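Long-range contact in putative 2,3,4,5-tetrahydropyridine-2-carboxylate N- succinyltransferase (Campylobacter jejuni, PDB 2RIJ), which probably catalyses the succinyl-CoA-dependent conversion of cyclic tetrahydrodipicolinate into an acyclic N-succinyl product in the lysine pathway: residues 142-151 with 205-215. Sequence-based numbering, arbitrary orientation.
Sequences YLKLYLLSTK and FPRFLAHIIPE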
ATOM      1  N   TYR A 142     -39.194   8.497  35.834  1.00 21.10           N
ATOM      2  CA  TYR A 142     -38.725   7.349  36.636  1.00 21.99           C
ATOM      3  C   TYR A 142     -39.539   6.073  36.360  1.00 19.45           C
ATOM      4  O   TYR A 142     -38.958   4.971  36.232  1.00 22.47           O
ATOM      5  CB  TYR A 142     -38.679   7.701  38.115  1.00 22.39           C
ATOM      6  CG  TYR A 142     -37.351   8.260  38.559  1.00 17.62           C
ATOM      7  CD1 TYR A 142     -37.064   9.593  38.421  1.00 20.39           C
ATOM      8  CD2 TYR A 142     -36.345   7.414  39.030  1.00 25.05           C
ATOM      9  CE1 TYR A 142     -35.837  10.095  38.794  1.00 19.06           C
ATOM     10  CE2 TYR A 142     -35.117   7.913  39.411  1.00 23.18           C
ATOM     11  CZ  TYR A 142     -34.881   9.253  39.303  1.00 23.20           C
ATOM     12  OH  TYR A 142     -33.664   9.781  39.670  1.00 22.75           O
ATOM     13  N   LEU A 143     -40.858   6.210  36.175  1.00 21.73           N
ATOM     14  CA  LEU A 143     -41.667   5.045  35.798  1.00 19.89           C
ATOM     15  C   LEU A 143     -41.192   4.449  34.433  1.00 19.90           C
ATOM     16  O   LEU A 143     -41.100   3.215  34.275  1.00 20.46           O
ATOM     17  CB  LEU A 143     -43.141   5.388  35.753  1.00 22.46           C
ATOM     18  CG  LEU A 143     -44.100   4.257  35.402  1.00 21.37           C
ATOM     19  CD1 LEU A 143     -43.912   3.017  36.254  1.00 19.86           C
ATOM     20  CD2 LEU A 143     -45.515   4.799  35.508  1.00 20.46           C
ATOM     21  N   LYS A 144     -40.959   5.316  33.450  1.00 22.97           N
ATOM     22  CA  LYS A 144     -40.427   4.923  32.153  1.00 21.46           C
ATOM     23  C   LYS A 144     -39.052   4.215  32.285  1.00 20.59           C
ATOM     24  O   LYS A 144     -38.844   3.154  31.725  1.00 21.29           O
ATOM     25  CB  LYS A 144     -40.343   6.145  31.239  1.00 20.91           C
ATOM     26  CG  LYS A 144     -41.748   6.657  30.772  1.00 21.44           C
ATOM     27  CD  LYS A 144     -41.717   8.042  30.146  1.00 25.99           C
ATOM     28  CE  LYS A 144     -43.064   8.433  29.531  1.00 25.47           C
ATOM     29  NZ  LYS A 144     -43.352   7.713  28.285  1.00 25.60           N
ATOM     30  N   LEU A 145     -38.150   4.768  33.084  1.00 20.38           N
ATOM     31  CA  LEU A 145     -36.834   4.136  33.261  1.00 20.88           C
ATOM     32  C   LEU A 145     -36.980   2.753  33.865  1.00 22.64           C
ATOM     33  O   LEU A 145     -36.296   1.836  33.447  1.00 20.27           O
ATOM     34  CB  LEU A 145     -35.919   5.022  34.085  1.00 22.57           C
ATOM     35  CG  LEU A 145     -35.470   6.342  33.412  1.00 25.09           C
ATOM     36  CD1 LEU A 145     -34.661   7.216  34.385  1.00 25.50           C
ATOM     37  CD2 LEU A 145     -34.710   6.129  32.058  1.00 20.99           C
ATOM     38  N   TYR A 146     -37.850   2.622  34.867  1.00 21.54           N
ATOM     39  CA  TYR A 146     -38.187   1.344  35.447  1.00 20.75           C
ATOM     40  C   TYR A 146     -38.783   0.387  34.468  1.00 18.85           C
ATOM     41  O   TYR A 146     -38.466  -0.794  34.488  1.00 21.24           O
ATOM     42  CB  TYR A 146     -39.118   1.505  36.665  1.00 21.10           C
ATOM     43  CG  TYR A 146     -38.471   1.630  38.044  1.00 22.02           C
ATOM     44  CD1 TYR A 146     -38.075   2.856  38.568  1.00 20.45           C
ATOM     45  CD2 TYR A 146     -38.239   0.496  38.830  1.00 22.02           C
ATOM     46  CE1 TYR A 146     -37.517   2.977  39.859  1.00 24.13           C
ATOM     47  CE2 TYR A 146     -37.696   0.603  40.098  1.00 17.53           C
ATOM     48  CZ  TYR A 146     -37.340   1.844  40.627  1.00 21.00           C
ATOM     49  OH  TYR A 146     -36.836   1.876  41.908  1.00 21.44           O
ATOM     50  N   LEU A 147     -39.657   0.859  33.582  1.00 21.00           N
ATOM     51  CA  LEU A 147     -40.250  -0.035  32.567  1.00 21.71           C
ATOM     52  C   LEU A 147     -39.165  -0.686  31.692  1.00 21.60           C
ATOM     53  O   LEU A 147     -39.205  -1.892  31.430  1.00 22.16           O
ATOM     54  CB  LEU A 147     -41.273   0.701  31.700  1.00 23.87           C
ATOM     55  CG  LEU A 147     -42.610   1.001  32.343  1.00 25.27           C
ATOM     56  CD1 LEU A 147     -43.443   2.000  31.444  1.00 20.43           C
ATOM     57  CD2 LEU A 147     -43.383  -0.310  32.618  1.00 20.27           C
ATOM     58  N   LEU A 148     -38.144   0.107  31.353  1.00 19.86           N
ATOM     59  CA  LEU A 148     -36.963  -0.364  30.593  1.00 20.58           C
ATOM     60  C   LEU A 148     -36.094  -1.298  31.433  1.00 21.52           C
ATOM     61  O   LEU A 148     -35.849  -2.417  31.020  1.00 20.83           O
ATOM     62  CB  LEU A 148     -36.161   0.812  30.041  1.00 20.98           C
ATOM     63  CG  LEU A 148     -36.807   1.607  28.892  1.00 20.92           C
ATOM     64  CD1 LEU A 148     -36.201   3.010  28.813  1.00 23.13           C
ATOM     65  CD2 LEU A 148     -36.703   0.809  27.585  1.00 18.87           C
ATOM     66  N   SER A 149     -35.654  -0.860  32.609  1.00 22.65           N
ATOM     67  CA  SER A 149     -34.691  -1.654  33.404  1.00 21.51           C
ATOM     68  C   SER A 149     -35.240  -2.966  34.003  1.00 24.21           C
ATOM     69  O   SER A 149     -34.476  -3.910  34.182  1.00 21.69           O
ATOM     70  CB  SER A 149     -34.012  -0.787  34.443  1.00 22.81           C
ATOM     71  OG  SER A 149     -33.230   0.193  33.783  1.00 20.28           O
ATOM     72  N   THR A 150     -36.560  -3.015  34.241  1.00 22.80           N
ATOM     73  CA  THR A 150     -37.255  -4.226  34.670  1.00 21.91           C
ATOM     74  C   THR A 150     -37.623  -5.109  33.473  1.00 22.92           C
ATOM     75  O   THR A 150     -38.131  -6.190  33.657  1.00 21.89           O
ATOM     76  CB  THR A 150     -38.576  -3.889  35.438  1.00 23.82           C
ATOM     77  OG1 THR A 150     -39.515  -3.259  34.534  1.00 24.85           O
ATOM     78  CG2 THR A 150     -38.318  -2.986  36.692  1.00 22.83           C
ATOM     79  N   LYS A 151     -37.393  -4.621  32.250  1.00 22.79           N
ATOM     80  CA  LYS A 151     -37.667  -5.299  31.011  1.00 23.54           C
ATOM     81  C   LYS A 151     -39.164  -5.575  30.809  1.00 24.86           C
ATOM     82  O   LYS A 151     -39.515  -6.507  30.110  1.00 24.93           O
ATOM     83  CB  LYS A 151     -36.815  -6.569  30.867  1.00 23.57           C
ATOM     84  CG  LYS A 151     -35.325  -6.300  30.956  1.00 26.12           C
ATOM     85  CD  LYS A 151     -34.439  -7.521  30.592  1.00 25.03           C
ATOM     86  CE  LYS A 151     -34.398  -8.565  31.664  1.00 28.07           C
ATOM     87  NZ  LYS A 151     -33.672  -8.192  32.846  1.00 19.76           N
ATOM     88  N   PHE A 205     -29.161  11.479  36.470  1.00 23.12           N
ATOM     89  CA  PHE A 205     -29.656  10.103  36.510  1.00 20.67           C
ATOM     90  C   PHE A 205     -28.972   9.331  37.645  1.00 22.48           C
ATOM     91  O   PHE A 205     -27.765   9.503  37.860  1.00 22.20           O
ATOM     92  CB  PHE A 205     -29.316   9.349  35.223  1.00 22.47           C
ATOM     93  CG  PHE A 205     -30.143   9.727  34.029  1.00 26.49           C
ATOM     94  CD1 PHE A 205     -29.947  10.954  33.409  1.00 31.90           C
ATOM     95  CD2 PHE A 205     -31.061   8.849  33.494  1.00 36.60           C
ATOM     96  CE1 PHE A 205     -30.717  11.335  32.292  1.00 36.07           C
ATOM     97  CE2 PHE A 205     -31.834   9.224  32.370  1.00 34.61           C
ATOM     98  CZ  PHE A 205     -31.672  10.489  31.808  1.00 35.08           C
ATOM     99  N   PRO A 206     -29.706   8.392  38.279  1.00 23.59           N
ATOM    100  CA  PRO A 206     -29.132   7.423  39.219  1.00 22.29           C
ATOM    101  C   PRO A 206     -28.604   6.177  38.502  1.00 20.37           C
ATOM    102  O   PRO A 206     -28.674   6.071  37.261  1.00 20.77           O
ATOM    103  CB  PRO A 206     -30.336   7.085  40.098  1.00 23.36           C
ATOM    104  CG  PRO A 206     -31.447   7.133  39.165  1.00 21.50           C
ATOM    105  CD  PRO A 206     -31.162   8.172  38.141  1.00 20.90           C
ATOM    106  N   ARG A 207     -28.008   5.287  39.276  1.00 22.19           N
ATOM    107  CA  ARG A 207     -27.483   4.067  38.768  1.00 21.11           C
ATOM    108  C   ARG A 207     -28.565   2.981  38.848  1.00 22.18           C
ATOM    109  O   ARG A 207     -29.426   2.984  39.734  1.00 20.87           O
ATOM    110  CB  ARG A 207     -26.226   3.682  39.531  1.00 19.96           C
ATOM    111  CG  ARG A 207     -25.085   4.700  39.236  1.00 22.70           C
ATOM    112  CD  ARG A 207     -24.091   4.803  40.247  1.00 31.52           C
ATOM    113  NE  ARG A 207     -23.033   5.731  39.862  1.00 21.01           N
ATOM    114  CZ  ARG A 207     -21.926   5.845  40.544  1.00 25.79           C
ATOM    115  NH1 ARG A 207     -21.762   5.123  41.618  1.00 28.15           N
ATOM    116  NH2 ARG A 207     -20.988   6.653  40.147  1.00 20.61           N
ATOM    117  N   PHE A 208     -28.444   2.035  37.945  1.00 20.39           N
ATOM    118  CA  PHE A 208     -29.295   0.818  37.873  1.00 20.44           C
ATOM    119  C   PHE A 208     -29.408   0.074  39.190  1.00 19.56           C
ATOM    120  O   PHE A 208     -30.513  -0.243  39.605  1.00 19.15           O
ATOM    121  CB  PHE A 208     -28.702  -0.063  36.749  1.00 19.01           C
ATOM    122  CG  PHE A 208     -29.373  -1.362  36.472  1.00 18.79           C
ATOM    123  CD1 PHE A 208     -29.022  -2.496  37.198  1.00 18.33           C
ATOM    124  CD2 PHE A 208     -30.225  -1.511  35.353  1.00 17.42           C
ATOM    125  CE1 PHE A 208     -29.544  -3.747  36.877  1.00 21.51           C
ATOM    126  CE2 PHE A 208     -30.744  -2.747  35.029  1.00 17.12           C
ATOM    127  CZ  PHE A 208     -30.423  -3.876  35.825  1.00 19.27           C
ATOM    128  N   LEU A 209     -28.282  -0.154  39.882  1.00 21.02           N
ATOM    129  CA  LEU A 209     -28.310  -0.957  41.087  1.00 22.64           C
ATOM    130  C   LEU A 209     -28.927  -0.222  42.289  1.00 21.36           C
ATOM    131  O   LEU A 209     -29.196  -0.829  43.302  1.00 21.54           O
ATOM    132  CB  LEU A 209     -26.906  -1.550  41.386  1.00 19.85           C
ATOM    133  CG  LEU A 209     -26.474  -2.696  40.465  1.00 19.73           C
ATOM    134  CD1 LEU A 209     -24.973  -3.009  40.775  1.00 17.50           C
ATOM    135  CD2 LEU A 209     -27.367  -3.957  40.614  1.00 19.37           C
ATOM    136  N   ALA A 210     -29.197   1.081  42.154  1.00 20.18           N
ATOM    137  CA  ALA A 210     -29.924   1.776  43.203  1.00 21.08           C
ATOM    138  C   ALA A 210     -31.412   1.357  43.129  1.00 19.59           C
ATOM    139  O   ALA A 210     -32.185   1.635  44.072  1.00 21.19           O
ATOM    140  CB  ALA A 210     -29.760   3.333  43.098  1.00 19.70           C
ATOM    141  N   HIS A 211     -31.805   0.698  42.043  1.00 21.99           N
ATOM    142  CA  HIS A 211     -33.242   0.436  41.762  1.00 22.06           C
ATOM    143  C   HIS A 211     -33.633  -0.997  41.382  1.00 21.88           C
ATOM    144  O   HIS A 211     -34.773  -1.387  41.627  1.00 23.40           O
ATOM    145  CB  HIS A 211     -33.733   1.385  40.655  1.00 22.19           C
ATOM    146  CG  HIS A 211     -33.698   2.815  41.046  1.00 22.92           C
ATOM    147  ND1 HIS A 211     -34.725   3.434  41.726  1.00 19.20           N
ATOM    148  CD2 HIS A 211     -32.722   3.745  40.904  1.00 21.14           C
ATOM    149  CE1 HIS A 211     -34.376   4.682  41.990  1.00 23.42           C
ATOM    150  NE2 HIS A 211     -33.157   4.889  41.527  1.00 20.14           N
ATOM    151  N   ILE A 212     -32.734  -1.744  40.739  1.00 20.47           N
ATOM    152  CA  ILE A 212     -33.067  -3.012  40.105  1.00 20.42           C
ATOM    153  C   ILE A 212     -32.206  -4.103  40.700  1.00 21.67           C
ATOM    154  O   ILE A 212     -31.025  -3.897  40.948  1.00 21.17           O
ATOM    155  CB  ILE A 212     -32.794  -2.917  38.570  1.00 19.37           C
ATOM    156  CG1 ILE A 212     -33.508  -1.660  38.000  1.00 25.73           C
ATOM    157  CG2 ILE A 212     -33.151  -4.261  37.798  1.00 20.89           C
ATOM    158  CD1 ILE A 212     -35.021  -1.720  37.909  1.00 24.88           C
ATOM    159  N   ILE A 213     -32.812  -5.262  40.907  1.00 20.06           N
ATOM    160  CA  ILE A 213     -32.146  -6.432  41.417  1.00 21.38           C
ATOM    161  C   ILE A 213     -31.912  -7.352  40.237  1.00 20.70           C
ATOM    162  O   ILE A 213     -32.882  -7.857  39.652  1.00 22.99           O
ATOM    163  CB  ILE A 213     -32.992  -7.145  42.489  1.00 19.79           C
ATOM    164  CG1 ILE A 213     -33.303  -6.198  43.655  1.00 22.66           C
ATOM    165  CG2 ILE A 213     -32.273  -8.454  43.012  1.00 19.81           C
ATOM    166  CD1 ILE A 213     -34.424  -6.674  44.635  1.00 21.81           C
ATOM    167  N   PRO A 214     -30.643  -7.587  39.877  1.00 20.32           N
ATOM    168  CA  PRO A 214     -30.379  -8.491  38.747  1.00 23.63           C
ATOM    169  C   PRO A 214     -30.895  -9.912  38.999  1.00 22.06           C
ATOM    170  O   PRO A 214     -31.109 -10.292  40.147  1.00 21.37           O
ATOM    171  CB  PRO A 214     -28.849  -8.541  38.713  1.00 21.90           C
ATOM    172  CG  PRO A 214     -28.406  -7.268  39.270  1.00 23.40           C
ATOM    173  CD  PRO A 214     -29.371  -7.027  40.401  1.00 22.45           C
ATOM    174  N   GLU A 215     -31.054 -10.657  37.925  1.00 19.98           N
ATOM    175  CA  GLU A 215     -31.344 -12.103  37.977  1.00 23.73           C
ATOM    176  C   GLU A 215     -30.148 -12.776  38.606  1.00 23.58           C
ATOM    177  O   GLU A 215     -29.042 -12.205  38.694  1.00 19.72           O
ATOM    178  CB  GLU A 215     -31.532 -12.650  36.567  1.00 24.32           C
ATOM    179  CG  GLU A 215     -32.739 -12.086  35.828  1.00 28.70           C
ATOM    180  CD  GLU A 215     -32.431 -10.832  34.997  1.00 32.94           C
ATOM    181  OE1 GLU A 215     -31.310 -10.255  35.096  1.00 24.93           O
ATOM    182  OE2 GLU A 215     -33.335 -10.424  34.240  1.00 28.58           O
TER
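An aromatic cluster of Tyr142, Tyr146 and His211, followed by an apolar patch and a salt bridge, joins the C-terminal turns of helix 138-149 to the loop leading toward the left-handed beta-helix. Tyr146 and His211 stand nearly perpendicular, ring planes at 87°, and Tyr146 OH and His211 ND1 share a hydrogen bond of 2.6 Å in the plane of the imidazole. A tyrosine suits this place because its hydroxyl can hold several polar partners in a buried setting: Phe48 N and Lys191 NZ of the second subunit also bond to it. The other imidazole nitrogen, NE2, is held by Gln45 OE1, so bonds at both nitrogens fix the ring's rotation. One turn earlier, the phenol end of Tyr142 meets the compact ring of Pro206 coming from the opposite direction, OH 3.3 Å from Pro206 CD and CE2 3.8 Å from CG. Leu145 CD1 reaches Phe205 CE2 at 4.0 Å. Toward the helix end, Ile212 packs its CD1 3.7 Å from both Ser149 CB and Thr150 CG2. With OG1 between the backbone N and the carbonyl carbon (chi1 66°), Thr150 presents its methyl to Ile212; Thr150 OG1 hydrogen-bonds Tyr146 O at 2.7 Å, on the opposite face of the carbonyl plane from Thr150 N, which bonds the same oxygen. Small Ser149 lets Ile212 and Phe208 approach; its buried hydroxyl bonds Ala230 O. Lys151, at positive phi, closes the helix in a Schellman motif, and its chain bends at chi3 and chi4 into a salt bridge with Glu215 OE2, 2.7 Å from NZ, on the syn lone pair; NZ also bonds Leu232 O. Strand 43-48 lies against Tyr142, Pro206 and His211, strand 124-129 against Leu143 and Leu147, and strand 219-220 against Phe208.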